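Local coordinates for exosome complex component Rrp42 (PDB 2PO1), which probably serves as a non-catalytic RNase PH-family subunit of the archaeal RNA-degrading exosome, helping to shape the active site of its partner Rrp41, at residues Lys26-Arg31 with Ser213-Leu218; Arg37-Glu42 with Val55-Thr60; Pro91-Thr96 with Val143-His148; Leu152-Gly157 with Pro196-Phe201. All blocks are in the same frame, centred on the assembly; numbering follows the deposited sequence.

Contact 1: residues Lys26-Arg31 with Ser213-Leu218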
loop_
_atom_site.group_PDB
_atom_site.type_symbol
_atom_site.label_atom_id
_atom_site.label_comp_id
_atom_site.label_asym_id
_atom_site.label_seq_id
_atom_site.Cartn_x
_atom_site.Cartn_y
_atom_site.Cartn_z
ATOM N N LYS C 26 10.466 28.163 36.358
ATOM C CA LYS C 26 9.489 28.796 35.500
ATOM C C LYS C 26 9.355 28.100 34.182
ATOM O O LYS C 26 10.285 27.448 33.725
ATOM C CB LYS C 26 9.832 30.261 35.283
ATOM C CG LYS C 26 9.723 31.073 36.540
ATOM C CD LYS C 26 10.177 32.500 36.295
ATOM C CE LYS C 26 9.243 33.438 37.056
ATOM N NZ LYS C 26 9.814 34.839 36.939
ATOM N N ARG C 27 8.177 28.229 33.597
ATOM C CA ARG C 27 7.904 27.684 32.270
ATOM C C ARG C 27 7.537 28.847 31.377
ATOM O O ARG C 27 7.218 29.919 31.874
ATOM C CB ARG C 27 6.790 26.625 32.321
ATOM C CG ARG C 27 7.188 25.419 33.123
ATOM C CD ARG C 27 5.982 24.528 33.348
ATOM N NE ARG C 27 5.705 23.697 32.203
ATOM C CZ ARG C 27 4.757 22.754 32.178
ATOM N NH1 ARG C 27 4.605 22.016 31.104
ATOM N NH2 ARG C 27 3.985 22.556 33.236
ATOM N N ILE C 28 7.629 28.661 30.067
ATOM C CA ILE C 28 7.479 29.797 29.188
ATOM C C ILE C 28 6.127 30.467 29.322
ATOM O O ILE C 28 6.024 31.626 29.026
ATOM C CB ILE C 28 7.746 29.482 27.695
ATOM C CG1 ILE C 28 7.179 28.145 27.306
ATOM C CG2 ILE C 28 9.232 29.600 27.389
ATOM C CD1 ILE C 28 6.941 27.972 25.768
ATOM N N ASP C 29 5.098 29.733 29.732
ATOM C CA ASP C 29 3.753 30.282 29.824
ATOM C C ASP C 29 3.338 30.505 31.261
ATOM O O ASP C 29 2.161 30.640 31.551
ATOM C CB ASP C 29 2.750 29.336 29.169
ATOM C CG ASP C 29 2.754 27.964 29.814
ATOM O OD1 ASP C 29 1.910 27.123 29.444
ATOM O OD2 ASP C 29 3.603 27.730 30.713
ATOM N N ASP C 30 4.308 30.493 32.166
ATOM C CA ASP C 30 4.064 30.824 33.548
ATOM C C ASP C 30 3.327 29.745 34.326
ATOM O O ASP C 30 2.926 29.956 35.472
ATOM C CB ASP C 30 3.323 32.167 33.663
ATOM C CG ASP C 30 4.152 33.338 33.146
ATOM O OD1 ASP C 30 3.665 34.084 32.261
ATOM O OD2 ASP C 30 5.306 33.486 33.597
ATOM N N ARG C 31 3.171 28.590 33.726
ATOM C CA ARG C 31 2.629 27.442 34.418
ATOM C C ARG C 31 3.614 26.890 35.424
ATOM O O ARG C 31 4.824 27.069 35.242
ATOM C CB ARG C 31 2.390 26.345 33.411
ATOM C CG ARG C 31 1.063 26.371 32.786
ATOM C CD ARG C 31 0.926 25.030 32.170
ATOM N NE ARG C 31 1.703 24.892 30.945
ATOM C CZ ARG C 31 1.908 23.725 30.352
ATOM N NH1 ARG C 31 1.383 22.618 30.864
ATOM N NH2 ARG C 31 2.555 23.662 29.188
ATOM N N SER C 213 4.004 21.622 26.407
ATOM C CA SER C 213 3.519 22.235 25.166
ATOM C C SER C 213 4.495 21.803 24.079
ATOM O O SER C 213 5.530 21.204 24.368
ATOM C CB SER C 213 3.614 23.739 25.268
ATOM O OG SER C 213 4.979 24.113 25.477
ATOM N N LEU C 214 4.199 22.159 22.837
ATOM C CA LEU C 214 5.046 21.785 21.706
ATOM C C LEU C 214 6.429 22.359 21.912
ATOM O O LEU C 214 7.430 21.664 21.724
ATOM C CB LEU C 214 4.467 22.374 20.450
ATOM C CG LEU C 214 4.428 21.633 19.139
ATOM C CD1 LEU C 214 4.342 22.734 18.084
ATOM C CD2 LEU C 214 5.581 20.655 18.986
ATOM N N ASP C 215 6.493 23.620 22.345
ATOM C CA ASP C 215 7.782 24.272 22.549
ATOM C C ASP C 215 8.589 23.491 23.598
ATOM O O ASP C 215 9.778 23.348 23.453
ATOM C CB ASP C 215 7.591 25.696 23.030
ATOM C CG ASP C 215 7.186 26.631 21.906
ATOM O OD1 ASP C 215 7.568 26.350 20.734
ATOM O OD2 ASP C 215 6.486 27.622 22.202
ATOM N N GLU C 216 7.916 22.943 24.611
ATOM C CA GLU C 216 8.625 22.104 25.583
ATOM C C GLU C 216 8.981 20.746 24.975
ATOM O O GLU C 216 10.077 20.225 25.206
ATOM C CB GLU C 216 7.840 21.957 26.850
ATOM C CG GLU C 216 7.950 23.187 27.730
ATOM C CD GLU C 216 6.859 23.327 28.738
ATOM O OE1 GLU C 216 7.030 24.172 29.625
ATOM O OE2 GLU C 216 5.842 22.613 28.695
ATOM N N GLU C 217 8.075 20.172 24.196
ATOM C CA GLU C 217 8.396 18.904 23.523
ATOM C C GLU C 217 9.545 19.074 22.580
ATOM O O GLU C 217 10.366 18.176 22.423
ATOM C CB GLU C 217 7.219 18.359 22.785
ATOM C CG GLU C 217 6.112 17.879 23.693
ATOM C CD GLU C 217 4.878 17.498 22.921
ATOM O OE1 GLU C 217 4.732 17.897 21.760
ATOM O OE2 GLU C 217 4.041 16.788 23.486
ATOM N N LEU C 218 9.639 20.237 21.964
ATOM C CA LEU C 218 10.783 20.512 21.088
ATOM C C LEU C 218 12.121 20.439 21.786
ATOM O O LEU C 218 13.103 20.045 21.184
ATOM C CB LEU C 218 10.610 21.807 20.298
ATOM C CG LEU C 218 9.479 21.730 19.272
ATOM C CD1 LEU C 218 9.193 23.106 18.685
ATOM C CD2 LEU C 218 9.749 20.713 18.124
HETATM O O HOH W 1 8.779 26.251 29.606
HETATM O O HOH W 2 4.911 25.736 29.245
#
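A type I beta turn from R27 to D30 faces the first turn of the helix that S213 caps, the two backbones coming nearest at I28 and E216, whose CA atoms are 8.6 Å apart. S213 and E216 form a capping box: E216 N donates to S213 OG at 3.3 Å, and S213 N returns a bond to E216 OE2 at 3.1 Å. The same carboxylate is gripped side-on by R27. R27 NE reaches E216 OE1 at 2.9 Å and R27 NH1 reaches E216 OE2 at 2.8 Å, both bonds nearly straight and both on the syn side, with guanidinium and carboxylate planes only 17° apart. The R27 chain bends at chi3 (81°), which sets NE toward E216 OE1. OE2 thus accepts from R27 NH1 and S213 N, which approach from opposite faces of the carboxylate. R31 lies over one face of the R27 guanidinium; the likeness of charge is probably offset by E216 and by D29, whose OD1 takes R31 NE at 2.7 Å. R27 NH1 also bonds to V210 O, and R31 NH1 pairs with D211, tying the loop after helix 13-23 to the end of strand 207-210. D29 OD2 closes an Asx turn on R31 N. Beside this salt-bridge network, I28 CD1 rests 3.6 Å from D215 CB, while one water accepts from I28 N and donates to E216 OE1.

Contact 2: residues Arg37-Glu42 with Val55-Thr60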
loop_
_atom_site.group_PDB
_atom_site.type_symbol
_atom_site.label_atom_id
_atom_site.label_comp_id
_atom_site.label_asym_id
_atom_site.label_seq_id
_atom_site.Cartn_x
_atom_site.Cartn_y
_atom_site.Cartn_z
ATOM N N ARG C 37 -2.154 23.074 31.033
ATOM C CA ARG C 37 -2.618 24.285 30.379
ATOM C C ARG C 37 -4.102 24.245 30.571
ATOM O O ARG C 37 -4.609 23.203 30.963
ATOM C CB ARG C 37 -2.296 24.209 28.888
ATOM C CG ARG C 37 -0.853 24.361 28.569
ATOM C CD ARG C 37 -0.571 23.908 27.131
ATOM N NE ARG C 37 -0.695 22.474 27.015
ATOM C CZ ARG C 37 -0.515 21.811 25.866
ATOM N NH1 ARG C 37 -0.284 22.485 24.742
ATOM N NH2 ARG C 37 -0.588 20.474 25.836
ATOM N N PRO C 38 -4.824 25.345 30.249
ATOM C CA PRO C 38 -6.247 25.227 30.441
ATOM C C PRO C 38 -6.844 24.104 29.632
ATOM O O PRO C 38 -6.403 23.853 28.511
ATOM C CB PRO C 38 -6.782 26.602 29.995
ATOM C CG PRO C 38 -5.645 27.536 30.176
ATOM C CD PRO C 38 -4.461 26.681 29.741
ATOM N N ILE C 39 -7.787 23.379 30.241
ATOM C CA ILE C 39 -8.373 22.208 29.611
ATOM C C ILE C 39 -9.788 22.558 29.263
ATOM O O ILE C 39 -10.502 23.160 30.066
ATOM C CB ILE C 39 -8.354 20.993 30.530
ATOM C CG1 ILE C 39 -6.907 20.511 30.724
ATOM C CG2 ILE C 39 -9.088 19.821 29.852
ATOM C CD1 ILE C 39 -6.716 19.566 31.949
ATOM N N GLU C 40 -10.195 22.196 28.063
ATOM C CA GLU C 40 -11.594 22.293 27.659
ATOM C C GLU C 40 -12.009 20.916 27.205
ATOM O O GLU C 40 -11.364 20.363 26.351
ATOM C CB GLU C 40 -11.761 23.257 26.478
ATOM C CG GLU C 40 -11.939 24.719 26.823
ATOM C CD GLU C 40 -12.239 25.599 25.567
ATOM O OE1 GLU C 40 -11.510 26.604 25.352
ATOM O OE2 GLU C 40 -13.185 25.279 24.794
ATOM N N ILE C 41 -13.056 20.345 27.799
ATOM C CA ILE C 41 -13.577 19.051 27.347
ATOM C C ILE C 41 -15.022 19.314 26.978
ATOM O O ILE C 41 -15.778 19.927 27.750
ATOM C CB ILE C 41 -13.488 17.967 28.438
ATOM C CG1 ILE C 41 -12.035 17.788 28.869
ATOM C CG2 ILE C 41 -14.039 16.627 27.901
ATOM C CD1 ILE C 41 -11.897 16.991 30.101
ATOM N N GLU C 42 -15.381 18.965 25.760
ATOM C CA GLU C 42 -16.750 19.089 25.351
ATOM C C GLU C 42 -17.136 17.852 24.637
ATOM O O GLU C 42 -16.538 17.501 23.615
ATOM C CB GLU C 42 -16.975 20.279 24.440
ATOM C CG GLU C 42 -18.474 20.614 24.338
ATOM C CD GLU C 42 -18.782 21.711 23.358
ATOM O OE1 GLU C 42 -19.983 21.924 23.093
ATOM O OE2 GLU C 42 -17.837 22.364 22.858
ATOM N N VAL C 55 -11.374 17.684 22.988
ATOM C CA VAL C 55 -10.510 18.079 24.099
ATOM C C VAL C 55 -9.477 19.095 23.655
ATOM O O VAL C 55 -8.903 18.946 22.612
ATOM C CB VAL C 55 -9.853 16.872 24.774
ATOM C CG1 VAL C 55 -8.857 17.296 25.827
ATOM C CG2 VAL C 55 -10.954 16.054 25.469
ATOM N N LYS C 56 -9.312 20.168 24.436
ATOM C CA LYS C 56 -8.272 21.166 24.208
ATOM C C LYS C 56 -7.412 21.193 25.437
ATOM O O LYS C 56 -7.949 21.387 26.534
ATOM C CB LYS C 56 -8.902 22.546 23.973
ATOM C CG LYS C 56 -9.909 22.532 22.824
ATOM C CD LYS C 56 -10.366 23.943 22.446
ATOM C CE LYS C 56 -11.688 23.875 21.698
ATOM N NZ LYS C 56 -12.424 25.203 21.701
ATOM N N LEU C 57 -6.108 20.948 25.247
ATOM C CA LEU C 57 -5.096 21.181 26.267
ATOM C C LEU C 57 -4.365 22.415 25.757
ATOM O O LEU C 57 -3.587 22.316 24.816
ATOM C CB LEU C 57 -4.132 20.000 26.326
ATOM C CG LEU C 57 -4.336 18.992 27.429
ATOM C CD1 LEU C 57 -5.827 18.594 27.735
ATOM C CD2 LEU C 57 -3.425 17.781 27.287
ATOM N N GLY C 58 -4.721 23.585 26.298
ATOM C CA GLY C 58 -4.282 24.852 25.742
ATOM C C GLY C 58 -4.767 24.770 24.314
ATOM O O GLY C 58 -5.958 24.522 24.084
ATOM N N SER C 59 -3.819 24.880 23.385
ATOM C CA SER C 59 -4.139 25.005 21.992
ATOM C C SER C 59 -4.099 23.661 21.302
ATOM O O SER C 59 -4.431 23.578 20.148
ATOM C CB SER C 59 -3.146 25.943 21.318
ATOM O OG SER C 59 -3.440 27.298 21.620
ATOM N N THR C 60 -3.634 22.618 21.983
ATOM C CA THR C 60 -3.732 21.282 21.434
ATOM C C THR C 60 -5.211 20.915 21.399
ATOM O O THR C 60 -5.919 21.028 22.394
ATOM C CB THR C 60 -2.986 20.240 22.317
ATOM O OG1 THR C 60 -1.583 20.342 22.077
ATOM C CG2 THR C 60 -3.434 18.838 21.986
HETATM O O HOH W 3 -1.042 25.148 23.886
HETATM O O HOH W 4 -7.589 24.933 26.434
#
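R37 lays its guanidinium against the L57 carbonyl, with L57 O over the centre of one face, 3.3 Å from R37 CZ; R37 NH2 also touches L57 CB at 3.6 Å. The overlap lies at the open end of an antiparallel beta hairpin, away from its connecting loop. G58 N donates to P38 O at 2.8 Å, and the hydrogen-bonded pair E40 and K56 exchanges two backbone bonds. On one face, I39 CG1 meets L57 CD1 at 3.7 Å and I41 CG1 meets V55 CG2 at 4.0 Å, each a non-hydrogen-bonded pair with side chains side by side. On the other, E40 and K56 join in a salt bridge, K56 NZ reaching E40 OE2 at 3.2 Å from above the carboxylate plane. From the strand's last residue, L57, to T60 runs a type II' turn, with G58 at positive phi; a water links R37 NH1 to S59 N. The R37 nitrogens bond instead to D149 O and G150 O, and NH2 forms a salt bridge with D211. Helices 247-275 and 152-166 both cover the face of I39, I41 and V55: I39 and I41 touch the first, I41 and V55 the second, and strand 51-57 continues across the sheet to strand 60-71.

Contact 3: residues Pro91-Thr96 with Val143-His148; sequences PLASPT and VHVLDH
A short 3-10 turn, 91-93, runs up against the end of strand 135-147, bringing A93 CA within 4.0 Å of D147 CA; one backbone bond joins the segments, H148 N to A93 O at 2.9 Å. A93 CB meets V145 O at 3.3 Å and also touches V145 CG1, while A93 CA is 3.4 Å from L146 O, a CA-H...O contact. That carbonyl, buried and without a hydrogen-bond partner in the model, also has L92 CD1 at 3.2 Å. S94 CB packs on H148 CB at 3.8 Å. The H148 CG lies anti to the backbone N (chi1 170°), and the ring turns its CD2 edge toward T96 OG1; its flat side runs nearly parallel to the ring of F97. S94 OG and T96 OG1 share a hydrogen bond of 2.8 Å, and a water joins S94 OG to H148 O. The D147 carboxylate has its strongest partner in a polar side chain of a neighbouring protein chain. L146 and D147 both face Q61 in a classic beta bulge. The contact packs the loop after strand 82-89 on the bulged end of strand 135-147, in the mixed sheet of the RNase PH fold, at an interface with another protein chain and about 6 Å from bound nucleic acid at the nearest atoms.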
loop_
_atom_site.group_PDB
_atom_site.type_symbol
_atom_site.label_atom_id
_atom_site.label_comp_id
_atom_site.label_asym_id
_atom_site.label_seq_id
_atom_site.Cartn_x
_atom_site.Cartn_y
_atom_site.Cartn_z
ATOM N N PRO C 91 -2.899 16.138 8.634
ATOM C CA PRO C 91 -1.947 17.121 8.169
ATOM C C PRO C 91 -2.332 18.531 8.599
ATOM O O PRO C 91 -1.445 19.367 8.832
ATOM C CB PRO C 91 -2.045 16.953 6.661
ATOM C CG PRO C 91 -2.238 15.531 6.513
ATOM C CD PRO C 91 -3.318 15.275 7.504
ATOM N N LEU C 92 -3.633 18.775 8.784
ATOM C CA LEU C 92 -4.029 20.105 9.175
ATOM C C LEU C 92 -3.643 20.412 10.586
ATOM O O LEU C 92 -3.536 21.578 10.945
ATOM C CB LEU C 92 -5.516 20.402 8.917
ATOM C CG LEU C 92 -6.731 19.914 9.681
ATOM C CD1 LEU C 92 -6.689 20.217 11.165
ATOM C CD2 LEU C 92 -7.859 20.719 9.070
ATOM N N ALA C 93 -3.379 19.387 11.377
ATOM C CA ALA C 93 -3.054 19.630 12.758
ATOM C C ALA C 93 -1.628 20.139 12.983
ATOM O O ALA C 93 -1.316 20.624 14.082
ATOM C CB ALA C 93 -3.326 18.396 13.597
ATOM N N SER C 94 -0.743 19.964 11.992
ATOM C CA SER C 94 0.654 20.246 12.242
ATOM C C SER C 94 1.439 20.121 10.976
ATOM O O SER C 94 1.230 19.161 10.197
ATOM C CB SER C 94 1.176 19.238 13.295
ATOM O OG SER C 94 2.572 19.394 13.518
ATOM N N PRO C 95 2.385 21.040 10.770
ATOM C CA PRO C 95 3.178 20.870 9.588
ATOM C C PRO C 95 4.065 19.633 9.638
ATOM O O PRO C 95 4.550 19.189 8.577
ATOM C CB PRO C 95 3.994 22.171 9.501
ATOM C CG PRO C 95 3.987 22.719 10.816
ATOM C CD PRO C 95 2.785 22.224 11.551
ATOM N N THR C 96 4.221 19.047 10.827
ATOM C CA THR C 96 4.949 17.792 10.930
ATOM C C THR C 96 4.095 16.564 10.568
ATOM O O THR C 96 4.610 15.441 10.584
ATOM C CB THR C 96 5.497 17.551 12.332
ATOM O OG1 THR C 96 4.398 17.320 13.234
ATOM C CG2 THR C 96 6.295 18.761 12.773
ATOM N N VAL C 143 -9.585 8.815 16.581
ATOM C CA VAL C 143 -8.992 10.005 17.201
ATOM C C VAL C 143 -8.508 10.814 16.033
ATOM O O VAL C 143 -7.668 10.321 15.231
ATOM C CB VAL C 143 -7.756 9.732 18.035
ATOM C CG1 VAL C 143 -7.187 11.095 18.540
ATOM C CG2 VAL C 143 -8.044 8.715 19.192
ATOM N N HIS C 144 -9.087 12.010 15.910
ATOM C CA HIS C 144 -8.735 12.958 14.920
ATOM C C HIS C 144 -8.009 14.120 15.607
ATOM O O HIS C 144 -8.648 15.000 16.263
ATOM C CB HIS C 144 -10.018 13.464 14.257
ATOM C CG HIS C 144 -9.957 13.468 12.774
ATOM N ND1 HIS C 144 -9.729 12.326 12.048
ATOM C CD2 HIS C 144 -10.188 14.452 11.869
ATOM C CE1 HIS C 144 -9.732 12.620 10.761
ATOM N NE2 HIS C 144 -10.062 13.890 10.629
ATOM N N VAL C 145 -6.681 14.144 15.489
ATOM C CA VAL C 145 -5.923 15.229 16.183
ATOM C C VAL C 145 -6.116 16.448 15.269
ATOM O O VAL C 145 -5.849 16.332 14.083
ATOM C CB VAL C 145 -4.454 14.861 16.420
ATOM C CG1 VAL C 145 -3.623 16.114 16.794
ATOM C CG2 VAL C 145 -4.365 13.805 17.505
ATOM N N LEU C 146 -6.674 17.547 15.801
ATOM C CA LEU C 146 -6.996 18.729 14.991
ATOM C C LEU C 146 -5.963 19.852 15.102
ATOM O O LEU C 146 -5.894 20.666 14.221
ATOM C CB LEU C 146 -8.350 19.325 15.354
ATOM C CG LEU C 146 -9.557 18.412 15.277
ATOM C CD1 LEU C 146 -10.726 19.169 15.812
ATOM C CD2 LEU C 146 -9.766 17.913 13.811
ATOM N N ASP C 147 -5.155 19.887 16.165
ATOM C CA ASP C 147 -4.166 20.970 16.311
ATOM C C ASP C 147 -3.192 20.432 17.302
ATOM O O ASP C 147 -3.580 20.113 18.392
ATOM C CB ASP C 147 -4.820 22.213 16.917
ATOM C CG ASP C 147 -4.288 23.511 16.344
ATOM O OD1 ASP C 147 -4.872 24.553 16.704
ATOM O OD2 ASP C 147 -3.330 23.529 15.532
ATOM N N HIS C 148 -1.938 20.317 16.906
ATOM C CA HIS C 148 -0.917 19.714 17.729
ATOM C C HIS C 148 -0.122 20.853 18.348
ATOM O O HIS C 148 0.662 21.556 17.672
ATOM C CB HIS C 148 -0.043 18.827 16.843
ATOM C CG HIS C 148 1.182 18.331 17.531
ATOM N ND1 HIS C 148 1.327 18.360 18.901
ATOM C CD2 HIS C 148 2.322 17.788 17.036
ATOM C CE1 HIS C 148 2.504 17.857 19.215
ATOM N NE2 HIS C 148 3.125 17.500 18.102
HETATM O O HOH W 5 -3.603 23.565 13.017
HETATM O O HOH W 6 2.297 21.129 15.501
HETATM O O HOH W 7 5.491 17.528 16.372
#

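Contact 4: residues Leu152-Gly157 with Pro196-Phe201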
loop_
_atom_site.group_PDB
_atom_site.type_symbol
_atom_site.label_atom_id
_atom_site.label_comp_id
_atom_site.label_asym_id
_atom_site.label_seq_id
_atom_site.Cartn_x
_atom_site.Cartn_y
_atom_site.Cartn_z
ATOM N N LEU C 152 -0.183 15.401 22.818
ATOM C CA LEU C 152 -1.218 14.660 22.203
ATOM C C LEU C 152 -1.648 13.484 23.067
ATOM O O LEU C 152 -2.807 13.159 23.134
ATOM C CB LEU C 152 -0.726 14.147 20.825
ATOM C CG LEU C 152 -0.335 15.222 19.818
ATOM C CD1 LEU C 152 0.135 14.582 18.515
ATOM C CD2 LEU C 152 -1.546 16.155 19.628
ATOM N N MET C 153 -0.709 12.792 23.708
ATOM C CA MET C 153 -1.060 11.613 24.424
ATOM C C MET C 153 -2.162 11.877 25.439
ATOM O O MET C 153 -3.193 11.198 25.456
ATOM C CB MET C 153 0.184 11.064 25.105
ATOM C CG MET C 153 -0.145 9.841 25.876
ATOM S SD MET C 153 -0.151 8.450 24.804
ATOM C CE MET C 153 1.610 8.295 24.421
ATOM N N ASP C 154 -2.012 12.901 26.254
ATOM C CA ASP C 154 -3.021 13.116 27.286
ATOM C C ASP C 154 -4.282 13.638 26.667
ATOM O O ASP C 154 -5.374 13.262 27.036
ATOM C CB ASP C 154 -2.554 14.094 28.340
ATOM C CG ASP C 154 -1.347 13.608 29.096
ATOM O OD1 ASP C 154 -0.822 12.576 28.707
ATOM O OD2 ASP C 154 -0.912 14.257 30.101
ATOM N N ALA C 155 -4.132 14.528 25.716
ATOM C CA ALA C 155 -5.317 15.111 25.078
ATOM C C ALA C 155 -6.108 13.985 24.423
ATOM O O ALA C 155 -7.314 13.963 24.539
ATOM C CB ALA C 155 -4.899 16.142 24.066
ATOM N N ILE C 156 -5.413 13.027 23.763
ATOM C CA ILE C 156 -6.091 11.942 23.085
ATOM C C ILE C 156 -6.708 10.991 24.103
ATOM O O ILE C 156 -7.827 10.552 23.929
ATOM C CB ILE C 156 -5.157 11.139 22.113
ATOM C CG1 ILE C 156 -4.742 11.986 20.907
ATOM C CG2 ILE C 156 -5.881 9.875 21.683
ATOM C CD1 ILE C 156 -3.533 11.496 20.275
ATOM N N GLY C 157 -6.036 10.690 25.224
ATOM C CA GLY C 157 -6.644 9.780 26.180
ATOM C C GLY C 157 -7.850 10.391 26.894
ATOM O O GLY C 157 -8.823 9.703 27.203
ATOM N N PRO C 196 -9.566 5.862 33.016
ATOM C CA PRO C 196 -8.135 6.039 32.898
ATOM C C PRO C 196 -7.832 7.341 32.175
ATOM O O PRO C 196 -8.528 7.698 31.210
ATOM C CB PRO C 196 -7.714 4.842 32.031
ATOM C CG PRO C 196 -8.912 4.546 31.213
ATOM C CD PRO C 196 -10.032 4.749 32.164
ATOM N N VAL C 197 -6.815 8.045 32.667
ATOM C CA VAL C 197 -6.434 9.365 32.187
ATOM C C VAL C 197 -4.931 9.286 32.050
ATOM O O VAL C 197 -4.261 8.919 33.011
ATOM C CB VAL C 197 -6.848 10.452 33.229
ATOM C CG1 VAL C 197 -6.193 11.773 32.922
ATOM C CG2 VAL C 197 -8.352 10.630 33.229
ATOM N N PRO C 198 -4.387 9.544 30.836
ATOM C CA PRO C 198 -2.918 9.541 30.832
ATOM C C PRO C 198 -2.454 10.866 31.353
ATOM O O PRO C 198 -3.062 11.920 31.047
ATOM C CB PRO C 198 -2.529 9.408 29.353
ATOM C CG PRO C 198 -3.793 9.343 28.583
ATOM C CD PRO C 198 -4.932 9.829 29.492
ATOM N N VAL C 199 -1.418 10.822 32.183
ATOM C CA VAL C 199 -0.751 12.055 32.492
ATOM C C VAL C 199 0.674 11.956 31.996
ATOM O O VAL C 199 1.322 10.966 32.243
ATOM C CB VAL C 199 -0.840 12.315 33.990
ATOM C CG1 VAL C 199 0.022 13.460 34.344
ATOM C CG2 VAL C 199 -2.342 12.562 34.380
ATOM N N THR C 200 1.165 12.979 31.310
ATOM C CA THR C 200 2.422 12.882 30.594
ATOM C C THR C 200 3.369 13.964 31.045
ATOM O O THR C 200 2.966 15.073 31.253
ATOM C CB THR C 200 2.168 12.966 29.088
ATOM O OG1 THR C 200 1.568 11.740 28.661
ATOM C CG2 THR C 200 3.416 13.185 28.370
ATOM N N PHE C 201 4.618 13.588 31.290
ATOM C CA PHE C 201 5.667 14.519 31.729
ATOM C C PHE C 201 6.752 14.588 30.676
ATOM O O PHE C 201 7.097 13.562 30.084
ATOM C CB PHE C 201 6.305 14.045 33.058
ATOM C CG PHE C 201 5.299 13.832 34.156
ATOM C CD1 PHE C 201 4.456 12.709 34.145
ATOM C CD2 PHE C 201 5.168 14.763 35.174
ATOM C CE1 PHE C 201 3.485 12.540 35.140
ATOM C CE2 PHE C 201 4.200 14.585 36.177
ATOM C CZ PHE C 201 3.359 13.484 36.147
HETATM O O HOH W 8 -7.601 7.256 28.526
#
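Two bonds run from T200 to the D154 carboxylate: T200 OG1 donates to D154 OD1 at a short 2.5 Å, on the syn side and 24° out of the carboxylate plane, and T200 N makes a weak, bent bond to D154 OD2 at 2.7 Å. CG of D154 lies beside the backbone N, anti to the carbonyl carbon (chi1 -63°). Y36 OH, the strongest polar partner of D154, and N151 ND2 also bond OD2, so this buried carboxylate is held by several donors, while T200 OG1 is further paired with T225 OG1. Van der Waals contact continues beside it. The P198 ring packs on the helix, its CD 3.7 Å from G157 CA and its CG 3.7 Å from M153 O; the bare glycine backbone lets the ring come this close. M153 CG lies 4.2 Å from P198 CB, and the M153 side chain crosses that of T200 at about a right angle. Water serves as the third link, donating to both G157 O and P196 O. Helix 152-157 and strand 197-201 run nearly antiparallel, at 166°, with axes 7.1 Å apart. This is helix-on-sheet packing inside the RNase PH fold, with helix 152-166 against the four-stranded antiparallel sheet.

Contact 1 joins the loop after the first helix to helix 214-219, and the other three contacts come between its segments along the chain, in the order 2, 3, 4. Contacts 2 and 3 share the five-stranded mixed sheet, their centres 14 Å apart, and touch where T60 CG2 meets D147 O. Contact 4 lies nearest the chain centre, at about 5 Å; its helix 152-166 follows strand 135-147 of contact 3, and its I156 packs on V145 of that strand. It also meets contact 2 through A155. Contact 1 reaches contact 2 through R31 on R37, and contact 3 through E217 on H148. Helix 152-166 therefore lies between the two sheets, joining the mixed sheet to the four-stranded antiparallel sheet.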